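Local atomic coordinates of xyloglucan-specific endo-beta-1,4-glucanase (Uncultured bacterium, PDB entry 4W88), a protein that probably hydrolyses internal beta-1,4-glucosidic bonds in the backbone of xyloglucan, as a family 5 glycoside hydrolase specific for this branched plant cell-wall polysaccharide. Residues A[225-230]-A[236-241]; A[272-277]-A[284-289]; A[278-283]-A[329-334]; A[251-256]-A[294-299]. The protein carries 1 engineered substitution. All coordinates share one frame; numbering follows the deposited sequence.

Interaction 1: residues A[225-230]-A[236-241]. With BGC (beta-D-glucopyranose), chain C.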
loop_
_atom_site.group_PDB
_atom_site.type_symbol
_atom_site.label_atom_id
_atom_site.label_comp_id
_atom_site.label_asym_id
_atom_site.label_seq_id
_atom_site.Cartn_x
_atom_site.Cartn_y
_atom_site.Cartn_z
ATOM N N TYR A 225 -6.746 -0.914 9.013
ATOM C CA TYR A 225 -8.109 -0.314 8.953
ATOM C C TYR A 225 -8.864 -0.526 10.278
ATOM O O TYR A 225 -9.915 -1.210 10.327
ATOM C CB TYR A 225 -8.887 -0.974 7.839
ATOM C CG TYR A 225 -8.420 -0.705 6.399
ATOM C CD1 TYR A 225 -7.449 -1.520 5.746
ATOM C CD2 TYR A 225 -9.054 0.262 5.629
ATOM C CE1 TYR A 225 -7.105 -1.287 4.413
ATOM C CE2 TYR A 225 -8.743 0.473 4.286
ATOM C CZ TYR A 225 -7.769 -0.348 3.661
ATOM O OH TYR A 225 -7.508 -0.127 2.344
ATOM N N THR A 226 -8.320 0.055 11.325
ATOM C CA THR A 226 -8.651 -0.338 12.692
ATOM C C THR A 226 -9.515 0.723 13.370
ATOM O O THR A 226 -9.180 1.934 13.358
ATOM C CB THR A 226 -7.361 -0.499 13.459
ATOM O OG1 THR A 226 -6.520 -1.418 12.734
ATOM C CG2 THR A 226 -7.607 -0.993 14.851
ATOM N N PRO A 227 -10.608 0.293 14.006
ATOM C CA PRO A 227 -11.113 -1.110 14.097
ATOM C C PRO A 227 -11.950 -1.471 12.865
ATOM O O PRO A 227 -12.660 -0.631 12.282
ATOM C CB PRO A 227 -12.086 -1.068 15.318
ATOM C CG PRO A 227 -11.985 0.274 15.875
ATOM C CD PRO A 227 -11.400 1.209 14.844
ATOM N N TYR A 228 -11.866 -2.741 12.475
ATOM C CA TYR A 228 -12.538 -3.285 11.342
ATOM C C TYR A 228 -14.021 -3.011 11.347
ATOM O O TYR A 228 -14.623 -2.650 10.341
ATOM C CB TYR A 228 -12.249 -4.793 11.278
ATOM C CG TYR A 228 -12.998 -5.513 10.200
ATOM C CD1 TYR A 228 -12.615 -5.407 8.901
ATOM C CD2 TYR A 228 -14.077 -6.331 10.485
ATOM C CE1 TYR A 228 -13.299 -6.028 7.889
ATOM C CE2 TYR A 228 -14.741 -6.980 9.483
ATOM C CZ TYR A 228 -14.349 -6.804 8.183
ATOM O OH TYR A 228 -14.951 -7.459 7.157
ATOM N N PHE A 229 -14.622 -3.147 12.509
ATOM C CA PHE A 229 -16.100 -2.936 12.594
ATOM C C PHE A 229 -16.563 -1.499 12.405
ATOM O O PHE A 229 -17.762 -1.252 12.105
ATOM C CB PHE A 229 -16.648 -3.506 13.884
ATOM C CG PHE A 229 -16.785 -5.018 13.874
ATOM C CD1 PHE A 229 -17.071 -5.707 12.703
ATOM C CD2 PHE A 229 -16.731 -5.727 15.042
ATOM C CE1 PHE A 229 -17.201 -7.087 12.685
ATOM C CE2 PHE A 229 -16.894 -7.112 15.036
ATOM C CZ PHE A 229 -17.137 -7.784 13.847
ATOM N N PHE A 230 -15.648 -0.548 12.575
ATOM C CA PHE A 230 -15.958 0.825 12.216
ATOM C C PHE A 230 -15.715 1.102 10.733
ATOM O O PHE A 230 -16.488 1.807 10.085
ATOM C CB PHE A 230 -15.152 1.801 13.059
ATOM C CG PHE A 230 -15.431 3.224 12.704
ATOM C CD1 PHE A 230 -16.655 3.800 13.014
ATOM C CD2 PHE A 230 -14.506 3.982 12.064
ATOM C CE1 PHE A 230 -16.920 5.116 12.639
ATOM C CE2 PHE A 230 -14.776 5.282 11.697
ATOM C CZ PHE A 230 -15.982 5.839 11.966
ATOM N N GLY A 236 -21.954 -6.977 12.895
ATOM C CA GLY A 236 -21.304 -6.394 14.101
ATOM C C GLY A 236 -20.768 -4.975 13.873
ATOM O O GLY A 236 -20.322 -4.279 14.829
ATOM N N SER A 237 -20.849 -4.500 12.626
ATOM C CA SER A 237 -20.243 -3.207 12.315
ATOM C C SER A 237 -21.038 -2.035 12.842
ATOM O O SER A 237 -22.273 -2.187 13.122
ATOM C CB SER A 237 -19.958 -3.038 10.810
ATOM O OG SER A 237 -21.103 -2.965 9.991
ATOM N N TYR A 238 -20.412 -0.885 12.982
ATOM C CA TYR A 238 -21.107 0.280 13.512
ATOM C C TYR A 238 -20.560 1.518 12.798
ATOM O O TYR A 238 -19.463 1.481 12.199
ATOM C CB TYR A 238 -20.888 0.362 15.040
ATOM C CG TYR A 238 -19.468 0.247 15.470
ATOM C CD1 TYR A 238 -18.870 -0.986 15.760
ATOM C CD2 TYR A 238 -18.701 1.369 15.605
ATOM C CE1 TYR A 238 -17.535 -1.076 16.168
ATOM C CE2 TYR A 238 -17.365 1.288 16.012
ATOM C CZ TYR A 238 -16.771 0.071 16.263
ATOM O OH TYR A 238 -15.447 -0.007 16.632
ATOM N N SER A 239 -21.297 2.633 12.864
ATOM C CA SER A 239 -20.918 3.874 12.264
ATOM C C SER A 239 -20.635 5.011 13.196
ATOM O O SER A 239 -20.324 6.118 12.737
ATOM C CB SER A 239 -21.979 4.284 11.287
ATOM O OG SER A 239 -23.196 4.676 11.962
ATOM N N VAL A 240 -20.781 4.781 14.496
ATOM C CA VAL A 240 -20.555 5.807 15.483
ATOM C C VAL A 240 -19.138 5.731 16.008
ATOM O O VAL A 240 -18.633 4.682 16.303
ATOM C CB VAL A 240 -21.549 5.629 16.644
ATOM C CG1 VAL A 240 -21.284 6.617 17.779
ATOM C CG2 VAL A 240 -22.967 5.690 16.126
ATOM N N TRP A 241 -18.523 6.885 16.196
ATOM C CA TRP A 241 -17.205 6.974 16.782
ATOM C C TRP A 241 -17.223 7.949 17.914
ATOM O O TRP A 241 -17.230 9.196 17.703
ATOM C CB TRP A 241 -16.105 7.320 15.750
ATOM C CG TRP A 241 -14.771 7.118 16.347
ATOM C CD1 TRP A 241 -13.996 8.040 16.994
ATOM C CD2 TRP A 241 -14.115 5.868 16.499
ATOM N NE1 TRP A 241 -12.862 7.434 17.514
ATOM C CE2 TRP A 241 -12.906 6.101 17.196
ATOM C CE3 TRP A 241 -14.434 4.569 16.105
ATOM C CZ2 TRP A 241 -12.031 5.098 17.500
ATOM C CZ3 TRP A 241 -13.520 3.572 16.360
ATOM C CH2 TRP A 241 -12.363 3.822 17.093
HETATM C C2 BGC C . -11.442 -9.865 9.259
HETATM C C3 BGC C . -10.750 -8.566 8.736
HETATM C C4 BGC C . -10.561 -8.902 7.274
HETATM C C5 BGC C . -11.855 -9.685 6.939
HETATM C C6 BGC C . -11.823 -10.461 5.618
HETATM C C1 BGC C . -12.937 -10.155 8.970
HETATM O O1 BGC C . -13.848 -11.189 9.650
HETATM O O2 BGC C . -11.475 -9.728 10.601
HETATM O O3 BGC C . -9.575 -8.251 9.477
HETATM O O4 BGC C . -10.869 -8.025 6.234
HETATM O O5 BGC C . -12.555 -10.650 7.745
HETATM O O6 BGC C . -12.792 -9.861 4.722
#

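Interaction 2: residues A[272-277]-A[284-289]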
loop_
_atom_site.group_PDB
_atom_site.type_symbol
_atom_site.label_atom_id
_atom_site.label_comp_id
_atom_site.label_asym_id
_atom_site.label_seq_id
_atom_site.Cartn_x
_atom_site.Cartn_y
_atom_site.Cartn_z
ATOM N N THR A 272 -5.106 2.502 4.844
ATOM C CA THR A 272 -6.116 2.620 5.873
ATOM C C THR A 272 -7.226 3.520 5.311
ATOM O O THR A 272 -7.156 4.016 4.172
ATOM C CB THR A 272 -5.525 3.181 7.179
ATOM O OG1 THR A 272 -6.510 3.064 8.262
ATOM C CG2 THR A 272 -5.068 4.610 6.996
ATOM N N GLY A 273 -8.281 3.707 6.098
ATOM C CA GLY A 273 -9.434 4.503 5.672
ATOM C C GLY A 273 -10.702 3.967 6.329
ATOM O O GLY A 273 -10.659 2.953 7.029
ATOM N N ALA A 274 -11.836 4.663 6.142
ATOM C CA ALA A 274 -13.109 4.242 6.693
ATOM C C ALA A 274 -14.182 4.393 5.637
ATOM O O ALA A 274 -14.282 5.403 5.018
ATOM C CB ALA A 274 -13.399 5.132 7.883
ATOM N N GLN A 275 -14.964 3.358 5.428
ATOM C CA GLN A 275 -16.020 3.445 4.479
ATOM C C GLN A 275 -17.069 4.448 4.969
ATOM O O GLN A 275 -17.369 4.560 6.171
ATOM C CB GLN A 275 -16.687 2.078 4.231
ATOM C CG GLN A 275 -15.780 1.099 3.532
ATOM C CD GLN A 275 -16.349 -0.293 3.398
ATOM O OE1 GLN A 275 -17.549 -0.483 3.149
ATOM N NE2 GLN A 275 -15.483 -1.291 3.557
ATOM N N PHE A 276 -17.531 5.233 4.017
ATOM C CA PHE A 276 -18.531 6.255 4.264
ATOM C C PHE A 276 -19.881 5.643 4.581
ATOM O O PHE A 276 -20.439 4.919 3.754
ATOM C CB PHE A 276 -18.705 7.286 3.123
ATOM C CG PHE A 276 -19.657 8.389 3.476
ATOM C CD1 PHE A 276 -19.301 9.296 4.506
ATOM C CD2 PHE A 276 -20.857 8.569 2.806
ATOM C CE1 PHE A 276 -20.162 10.312 4.897
ATOM C CE2 PHE A 276 -21.708 9.629 3.171
ATOM C CZ PHE A 276 -21.349 10.488 4.211
ATOM N N LYS A 277 -20.385 5.933 5.778
ATOM C CA LYS A 277 -21.659 5.339 6.280
ATOM C C LYS A 277 -22.611 6.442 6.765
ATOM O O LYS A 277 -23.214 6.333 7.833
ATOM C CB LYS A 277 -21.358 4.399 7.459
ATOM C CG LYS A 277 -20.441 3.209 7.221
ATOM C CD LYS A 277 -20.024 2.546 8.516
ATOM C CE LYS A 277 -19.096 1.374 8.197
ATOM N NZ LYS A 277 -18.958 0.523 9.423
ATOM N N VAL A 284 -14.541 11.920 10.915
ATOM C CA VAL A 284 -13.629 12.944 11.388
ATOM C C VAL A 284 -13.036 12.640 12.760
ATOM O O VAL A 284 -11.817 12.819 12.973
ATOM C CB VAL A 284 -14.306 14.331 11.324
ATOM C CG1 VAL A 284 -13.432 15.418 11.983
ATOM C CG2 VAL A 284 -14.635 14.669 9.837
ATOM N N ARG A 285 -13.872 12.243 13.730
ATOM C CA ARG A 285 -13.365 11.872 15.040
ATOM C C ARG A 285 -12.424 10.656 15.013
ATOM O O ARG A 285 -11.375 10.637 15.691
ATOM C CB ARG A 285 -14.533 11.608 16.002
ATOM C CG ARG A 285 -15.291 12.876 16.394
ATOM C CD ARG A 285 -16.196 12.644 17.608
ATOM N NE ARG A 285 -17.405 11.943 17.162
ATOM C CZ ARG A 285 -18.486 12.519 16.648
ATOM N NH1 ARG A 285 -18.571 13.811 16.510
ATOM N NH2 ARG A 285 -19.501 11.775 16.256
ATOM N N TRP A 286 -12.762 9.665 14.209
ATOM C CA TRP A 286 -11.921 8.481 14.094
ATOM C C TRP A 286 -10.540 8.861 13.542
ATOM O O TRP A 286 -9.520 8.388 14.044
ATOM C CB TRP A 286 -12.590 7.452 13.181
ATOM C CG TRP A 286 -11.708 6.287 12.874
ATOM C CD1 TRP A 286 -11.417 5.207 13.671
ATOM C CD2 TRP A 286 -10.956 6.120 11.680
ATOM N NE1 TRP A 286 -10.521 4.383 13.044
ATOM C CE2 TRP A 286 -10.233 4.922 11.803
ATOM C CE3 TRP A 286 -10.827 6.877 10.520
ATOM C CZ2 TRP A 286 -9.350 4.482 10.801
ATOM C CZ3 TRP A 286 -9.968 6.452 9.545
ATOM C CH2 TRP A 286 -9.252 5.263 9.675
ATOM N N ILE A 287 -10.504 9.740 12.535
ATOM C CA ILE A 287 -9.198 10.159 11.938
ATOM C C ILE A 287 -8.337 10.841 12.984
ATOM O O ILE A 287 -7.155 10.566 13.102
ATOM C CB ILE A 287 -9.390 11.096 10.705
ATOM C CG1 ILE A 287 -10.143 10.361 9.538
ATOM C CG2 ILE A 287 -8.143 11.828 10.328
ATOM C CD1 ILE A 287 -10.662 11.206 8.391
ATOM N N GLY A 288 -8.976 11.681 13.802
ATOM C CA GLY A 288 -8.260 12.282 14.937
ATOM C C GLY A 288 -7.588 11.254 15.824
ATOM O O GLY A 288 -6.430 11.380 16.169
ATOM N N ASP A 289 -8.331 10.225 16.189
ATOM C CA ASP A 289 -7.814 9.200 17.085
ATOM C C ASP A 289 -6.807 8.297 16.413
ATOM O O ASP A 289 -5.773 7.915 17.025
ATOM C CB ASP A 289 -8.987 8.338 17.638
ATOM C CG ASP A 289 -9.743 9.040 18.741
ATOM O OD1 ASP A 289 -9.198 10.005 19.343
ATOM O OD2 ASP A 289 -10.867 8.629 19.030
#

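Interaction 3: residues A[278-283]-A[329-334]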
loop_
_atom_site.group_PDB
_atom_site.type_symbol
_atom_site.label_atom_id
_atom_site.label_comp_id
_atom_site.label_asym_id
_atom_site.label_seq_id
_atom_site.Cartn_x
_atom_site.Cartn_y
_atom_site.Cartn_z
ATOM N N GLU A 278 -22.674 7.536 5.966
ATOM C CA GLU A 278 -23.501 8.730 6.256
ATOM C C GLU A 278 -23.170 9.221 7.654
ATOM O O GLU A 278 -24.062 9.560 8.451
ATOM C CB GLU A 278 -24.989 8.496 6.069
ATOM C CG GLU A 278 -25.261 7.826 4.770
ATOM C CD GLU A 278 -26.156 8.472 3.896
ATOM O OE1 GLU A 278 -25.590 9.185 3.048
ATOM O OE2 GLU A 278 -27.380 8.210 4.068
ATOM N N ASN A 279 -21.875 9.279 7.926
ATOM C CA ASN A 279 -21.367 9.438 9.262
ATOM C C ASN A 279 -20.123 10.320 9.270
ATOM O O ASN A 279 -19.107 9.996 9.920
ATOM C CB ASN A 279 -21.048 8.083 9.902
ATOM C CG ASN A 279 -19.931 7.326 9.185
ATOM O OD1 ASN A 279 -19.713 7.490 7.986
ATOM N ND2 ASN A 279 -19.210 6.514 9.951
ATOM N N THR A 280 -20.215 11.436 8.555
ATOM C CA THR A 280 -19.094 12.339 8.405
ATOM C C THR A 280 -18.417 12.702 9.710
ATOM O O THR A 280 -17.190 12.614 9.858
ATOM C CB THR A 280 -19.550 13.636 7.774
ATOM O OG1 THR A 280 -19.988 13.366 6.450
ATOM C CG2 THR A 280 -18.368 14.622 7.697
ATOM N N GLU A 281 -19.221 13.156 10.666
ATOM C CA GLU A 281 -18.641 13.603 11.970
ATOM C C GLU A 281 -17.921 12.465 12.719
ATOM O O GLU A 281 -16.926 12.667 13.428
ATOM C CB GLU A 281 -19.736 14.185 12.872
ATOM C CG GLU A 281 -20.351 15.431 12.279
ATOM C CD GLU A 281 -21.715 15.121 11.665
ATOM O OE1 GLU A 281 -22.749 15.755 12.204
ATOM O OE2 GLU A 281 -21.741 14.281 10.641
ATOM N N ASP A 282 -18.454 11.239 12.603
ATOM C CA ASP A 282 -17.794 10.104 13.222
ATOM C C ASP A 282 -16.459 9.755 12.566
ATOM O O ASP A 282 -15.472 9.470 13.253
ATOM C CB ASP A 282 -18.718 8.864 13.180
ATOM C CG ASP A 282 -20.005 9.115 13.882
ATOM O OD1 ASP A 282 -19.985 9.082 15.125
ATOM O OD2 ASP A 282 -21.024 9.385 13.227
ATOM N N ILE A 283 -16.451 9.785 11.252
ATOM C CA ILE A 283 -15.187 9.554 10.565
ATOM C C ILE A 283 -14.142 10.633 10.911
ATOM O O ILE A 283 -12.979 10.289 11.139
ATOM C CB ILE A 283 -15.372 9.368 9.044
ATOM C CG1 ILE A 283 -16.173 8.090 8.766
ATOM C CG2 ILE A 283 -14.027 9.401 8.338
ATOM C CD1 ILE A 283 -16.571 7.883 7.319
ATOM N N ASP A 329 -15.616 17.100 1.847
ATOM C CA ASP A 329 -14.476 17.951 2.163
ATOM C C ASP A 329 -14.154 17.935 3.658
ATOM O O ASP A 329 -13.011 18.170 4.049
ATOM C CB ASP A 329 -14.729 19.402 1.740
ATOM C CG ASP A 329 -14.460 19.643 0.287
ATOM O OD1 ASP A 329 -13.433 19.205 -0.238
ATOM O OD2 ASP A 329 -15.334 20.247 -0.312
ATOM N N ASP A 330 -15.135 17.623 4.511
ATOM C CA ASP A 330 -14.844 17.537 5.963
ATOM C C ASP A 330 -13.927 16.350 6.322
ATOM O O ASP A 330 -12.992 16.465 7.130
ATOM C CB ASP A 330 -16.140 17.430 6.754
ATOM C CG ASP A 330 -16.920 18.732 6.824
ATOM O OD1 ASP A 330 -16.445 19.790 6.412
ATOM O OD2 ASP A 330 -18.003 18.702 7.373
ATOM N N ILE A 331 -14.223 15.176 5.746
ATOM C CA ILE A 331 -13.333 14.024 5.888
ATOM C C ILE A 331 -11.930 14.309 5.367
ATOM O O ILE A 331 -10.901 14.065 6.047
ATOM C CB ILE A 331 -13.926 12.765 5.210
ATOM C CG1 ILE A 331 -15.197 12.329 5.972
ATOM C CG2 ILE A 331 -12.924 11.615 5.158
ATOM C CD1 ILE A 331 -15.970 11.180 5.384
ATOM N N VAL A 332 -11.880 14.891 4.187
ATOM C CA VAL A 332 -10.591 15.182 3.556
ATOM C C VAL A 332 -9.756 16.164 4.361
ATOM O O VAL A 332 -8.544 15.934 4.555
ATOM C CB VAL A 332 -10.766 15.536 2.089
ATOM C CG1 VAL A 332 -9.453 15.991 1.449
ATOM C CG2 VAL A 332 -11.294 14.333 1.354
ATOM N N ASP A 333 -10.427 17.224 4.878
ATOM C CA ASP A 333 -9.749 18.227 5.680
ATOM C C ASP A 333 -9.095 17.520 6.915
ATOM O O ASP A 333 -7.965 17.826 7.318
ATOM C CB ASP A 333 -10.757 19.227 6.221
ATOM C CG ASP A 333 -11.197 20.307 5.229
ATOM O OD1 ASP A 333 -10.669 20.400 4.125
ATOM O OD2 ASP A 333 -12.173 21.048 5.541
ATOM N N ALA A 334 -9.840 16.594 7.551
ATOM C CA ALA A 334 -9.295 15.940 8.748
ATOM C C ALA A 334 -7.995 15.158 8.443
ATOM O O ALA A 334 -7.027 15.094 9.220
ATOM C CB ALA A 334 -10.340 15.010 9.318
#

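Interaction 4: residues A[251-256]-A[294-299]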
loop_
_atom_site.group_PDB
_atom_site.type_symbol
_atom_site.label_atom_id
_atom_site.label_comp_id
_atom_site.label_asym_id
_atom_site.label_seq_id
_atom_site.Cartn_x
_atom_site.Cartn_y
_atom_site.Cartn_z
ATOM N N TRP A 251 -3.926 -0.640 21.284
ATOM C CA TRP A 251 -3.386 -1.994 21.581
ATOM C C TRP A 251 -2.591 -2.470 20.398
ATOM O O TRP A 251 -1.471 -2.954 20.555
ATOM C CB TRP A 251 -4.609 -2.902 21.779
ATOM C CG TRP A 251 -4.512 -4.175 22.512
ATOM C CD1 TRP A 251 -3.475 -5.066 22.527
ATOM C CD2 TRP A 251 -5.577 -4.785 23.309
ATOM N NE1 TRP A 251 -3.804 -6.162 23.301
ATOM C CE2 TRP A 251 -5.081 -6.024 23.789
ATOM C CE3 TRP A 251 -6.888 -4.391 23.663
ATOM C CZ2 TRP A 251 -5.847 -6.883 24.611
ATOM C CZ3 TRP A 251 -7.655 -5.256 24.474
ATOM C CH2 TRP A 251 -7.121 -6.481 24.943
ATOM N N GLN A 252 -3.169 -2.328 19.199
ATOM C CA GLN A 252 -2.500 -2.787 17.990
ATOM C C GLN A 252 -1.234 -1.948 17.750
ATOM O O GLN A 252 -0.157 -2.490 17.471
ATOM C CB GLN A 252 -3.447 -2.662 16.827
ATOM C CG GLN A 252 -2.852 -3.035 15.498
ATOM C CD GLN A 252 -3.860 -2.917 14.373
ATOM O OE1 GLN A 252 -4.295 -1.823 13.998
ATOM N NE2 GLN A 252 -4.201 -4.040 13.801
ATOM N N TYR A 253 -1.360 -0.618 17.865
ATOM C CA TYR A 253 -0.200 0.245 17.714
ATOM C C TYR A 253 0.902 -0.043 18.729
ATOM O O TYR A 253 2.088 0.074 18.411
ATOM C CB TYR A 253 -0.624 1.692 17.826
ATOM C CG TYR A 253 0.446 2.705 17.508
ATOM C CD1 TYR A 253 0.792 2.971 16.197
ATOM C CD2 TYR A 253 1.130 3.395 18.515
ATOM C CE1 TYR A 253 1.786 3.889 15.896
ATOM C CE2 TYR A 253 2.119 4.327 18.226
ATOM C CZ TYR A 253 2.429 4.594 16.897
ATOM O OH TYR A 253 3.390 5.536 16.536
ATOM N N ASN A 254 0.555 -0.430 19.950
ATOM C CA ASN A 254 1.617 -0.765 20.911
ATOM C C ASN A 254 2.422 -1.982 20.482
ATOM O O ASN A 254 3.607 -2.089 20.783
ATOM C CB ASN A 254 1.029 -0.864 22.298
ATOM C CG ASN A 254 0.674 0.520 22.836
ATOM O OD1 ASN A 254 1.134 1.569 22.327
ATOM N ND2 ASN A 254 -0.158 0.546 23.821
ATOM N N ASN A 255 1.811 -2.890 19.738
ATOM C CA ASN A 255 2.584 -3.971 19.172
ATOM C C ASN A 255 3.515 -3.514 18.049
ATOM O O ASN A 255 4.669 -3.956 17.953
ATOM C CB ASN A 255 1.672 -5.077 18.709
ATOM C CG ASN A 255 1.205 -5.929 19.863
ATOM O OD1 ASN A 255 1.859 -6.036 20.928
ATOM N ND2 ASN A 255 0.081 -6.526 19.687
ATOM N N ILE A 256 3.023 -2.625 17.194
ATOM C CA ILE A 256 3.843 -2.031 16.156
ATOM C C ILE A 256 5.054 -1.305 16.798
ATOM O O ILE A 256 6.189 -1.459 16.335
ATOM C CB ILE A 256 3.003 -1.110 15.263
ATOM C CG1 ILE A 256 1.948 -1.956 14.495
ATOM C CG2 ILE A 256 3.886 -0.404 14.249
ATOM C CD1 ILE A 256 0.798 -1.183 13.861
ATOM N N LEU A 294 -0.737 7.586 15.083
ATOM C CA LEU A 294 0.445 7.466 14.199
ATOM C C LEU A 294 1.406 8.626 14.356
ATOM O O LEU A 294 2.653 8.438 14.397
ATOM C CB LEU A 294 0.011 7.356 12.744
ATOM C CG LEU A 294 -0.770 6.100 12.390
ATOM C CD1 LEU A 294 -1.072 6.132 10.898
ATOM C CD2 LEU A 294 -0.169 4.775 12.840
ATOM N N ASP A 295 0.824 9.816 14.494
ATOM C CA ASP A 295 1.626 11.052 14.593
ATOM C C ASP A 295 2.514 11.095 15.828
ATOM O O ASP A 295 3.515 11.812 15.869
ATOM C CB ASP A 295 0.740 12.283 14.549
ATOM C CG ASP A 295 0.121 12.498 13.177
ATOM O OD1 ASP A 295 0.657 11.945 12.165
ATOM O OD2 ASP A 295 -0.871 13.283 13.102
ATOM N N GLN A 296 2.185 10.329 16.840
ATOM C CA GLN A 296 3.024 10.339 18.050
ATOM C C GLN A 296 4.445 9.953 17.736
ATOM O O GLN A 296 5.359 10.361 18.453
ATOM C CB GLN A 296 2.523 9.313 19.043
ATOM C CG GLN A 296 1.099 9.515 19.500
ATOM C CD GLN A 296 0.680 8.363 20.385
ATOM O OE1 GLN A 296 0.469 7.184 19.945
ATOM N NE2 GLN A 296 0.648 8.656 21.645
ATOM N N ASP A 297 4.632 9.062 16.761
ATOM C CA ASP A 297 5.970 8.622 16.387
ATOM C C ASP A 297 6.335 9.001 14.938
ATOM O O ASP A 297 7.280 8.459 14.357
ATOM C CB ASP A 297 6.136 7.113 16.629
ATOM C CG ASP A 297 5.975 6.755 18.078
ATOM O OD1 ASP A 297 6.970 6.998 18.813
ATOM O OD2 ASP A 297 4.848 6.339 18.506
ATOM N N GLY A 298 5.595 9.936 14.366
ATOM C CA GLY A 298 5.816 10.391 12.990
ATOM C C GLY A 298 5.644 9.304 11.930
ATOM O O GLY A 298 6.305 9.341 10.846
ATOM N N VAL A 299 4.756 8.354 12.219
ATOM C CA VAL A 299 4.463 7.293 11.240
ATOM C C VAL A 299 3.466 7.834 10.235
ATOM O O VAL A 299 2.468 8.474 10.605
ATOM C CB VAL A 299 3.926 6.029 11.958
ATOM C CG1 VAL A 299 3.495 4.955 10.968
ATOM C CG2 VAL A 299 4.983 5.494 12.913
#

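Interaction 1: residues A[225-230]-A[236-241]
Phe230 and Trp241 meet edge to face, with the six-membered ring of the tryptophan directing its edge at the phenyl face; centroids lie 5.1 Å apart and the planes are inclined at 58°. The phenylalanine can be followed outward. Its CB rests 3.7 Å from Tyr238 CE2, CG has Trp241 CE3 above it at 3.8 Å, CE1 brings the ring edge to Ser239 O at 3.5 Å, and CZ ends near Trp241 CB. With CG anti to the backbone N (chi1 179°), the ring is brought against Ser239 and Trp241. Tyr238 lays one ring face over the backbone at Phe229 O and Phe230 N; its CE1 touches Phe229 CB at 3.5 Å, and its hydroxyl oxygen reaches CG of Pro227, which follows a cis peptide bond. The backbones are joined by Tyr238 N donating to Phe229 O (2.8 Å, 161° at the hydrogen). Trp241 NE1 is hydrogen-bonded to Asp289 OD2. Meanwhile Tyr228 lays a ring face against the bound glucose, with C3 of that sugar 3.6 Å above its plane. Largely apolar aromatic packing and one backbone bond thus fasten the loop to a helix whose tyrosine contributes to the glycan pocket.

Interaction 2: residues A[272-277]-A[284-289]
The backbone of 272-277 passes helix 280-295 without approaching it, the CA atoms of Ala274 and Trp286 being 8.6 Å apart, and the indole of Trp286 spans the gap. With its CG anti to its own backbone N (chi1 173°), that side chain reaches the loop with its six-membered ring. Ala274 CB sits over one face, offset toward the rim and 4.0 Å from CZ3. The hydroxyl oxygen of Thr272 arrives instead at the ring edge, in the plane, 3.8 Å from CH2. Gly273 contributes its carbonyl, whose O is likewise 3.8 Å from Trp286 CH2; its backbone angles (149°, 174°) are ones that glycine tolerates. Tyr335 of helix 329-336 also touches the indole. What joins the end of barrel strand 267-272 to its following helix is therefore buried van der Waals packing; the hydrogen bond from Trp286 NE1 to Thr226 O would help set the rotation of the indole, while Thr272 OG1 is held separately by a hydrogen bond to Thr224 O.

Interaction 3: residues A[278-283]-A[329-334]
In the outer helical layer of the barrel, the first turn of helix 280-295 packs against the start of the C-terminal helix 329-336, chiefly through Ile283 and Ile331. The two isoleucines share one conformation, with CG2 anti to the backbone N and CG1 beside it. Their extended CG1 branches end methyl to methyl, CD1 of Ile283 being 3.9 Å from CD1 of Ile331, and CG2 of Ile283 rests at the same distance from CG1 of Ile331. The pair is buried; Phe230 packs on Ile283, and Phe276 and Leu318 on Ile331. One turn earlier, nearer the solvent, Thr280 sets its methyl against Asp330: with chi1 at -65° CG2 comes 3.7 Å from Asp330 CB, and the two side chains meet at about a right angle. That rotation sends Thr280 OG1 to Asn328 ND2, while Asn328 OD1 accepts from Ile331 N, linking both helix starts through one amide. Such a buried aliphatic pair, bordered by a threonine-aspartate contact, fits the helix-to-helix packing around a TIM barrel, here between the helix ahead of the last barrel strand and the chain's closing helix.

Interaction 4: residues A[251-256]-A[294-299]
Tyr253 projects from helix 246-261 straight toward the end of helix 280-295, and its hydroxyl donates to Asp297 OD2 over 2.6 Å. OD2 lies in the ring plane, at its edge, with the carboxylate turned 28° from the ring, and it receives the proton on its anti lone pair, away from the other oxygen. Asp297 OD1 forms a salt bridge with Lys257, so the carboxylate is gripped from both oxygens. Tyrosine CG stands anti to the backbone N (chi1 -172°), which directs the ring toward 294-299. Leu294 crosses the ring obliquely, with CD2 3.7 Å from CE1; farther out, Val299 CG2 lies 4.0 Å from the hydroxyl oxygen. Asp297 lies within a Schellman motif that ends the helix: Val299 N bonds to Leu294 O (3.0 Å), Gly298 N bonds to Asp295 O, and Gly298 has positive phi. Leu294 O also accepts from Asp297 N, the two donors approaching from opposite faces of its plane. Ile261 touches Tyr253, Asp297 and Val299, adding apolar cover. A phenol and an ammonium donor together would probably keep this aspartate ionised and anchor the helix end to the adjacent helix.

Following the chain, interaction 1 closes first, a short loop from 225 to 241 beyond barrel strand 218-223. Interaction 4 then opens on helix 246-261 and closes at 299, just ahead of strand 300-305; the smaller loop of interaction 2, from 272 to 289, falls wholly within that span. Interaction 3 begins between the two segments of interaction 2 and ends on helix 329-336, so it crosses both interaction 2 and interaction 4. Helix 280-295 serves interactions 2, 3 and 4. Direct hydrogen bonds connect interaction 1 to each of the others: Trp241 to Arg285, Ser239 to Asn279, and Thr226 to Gln252. The glycan-side loop is thereby tied to the barrel's outer helices.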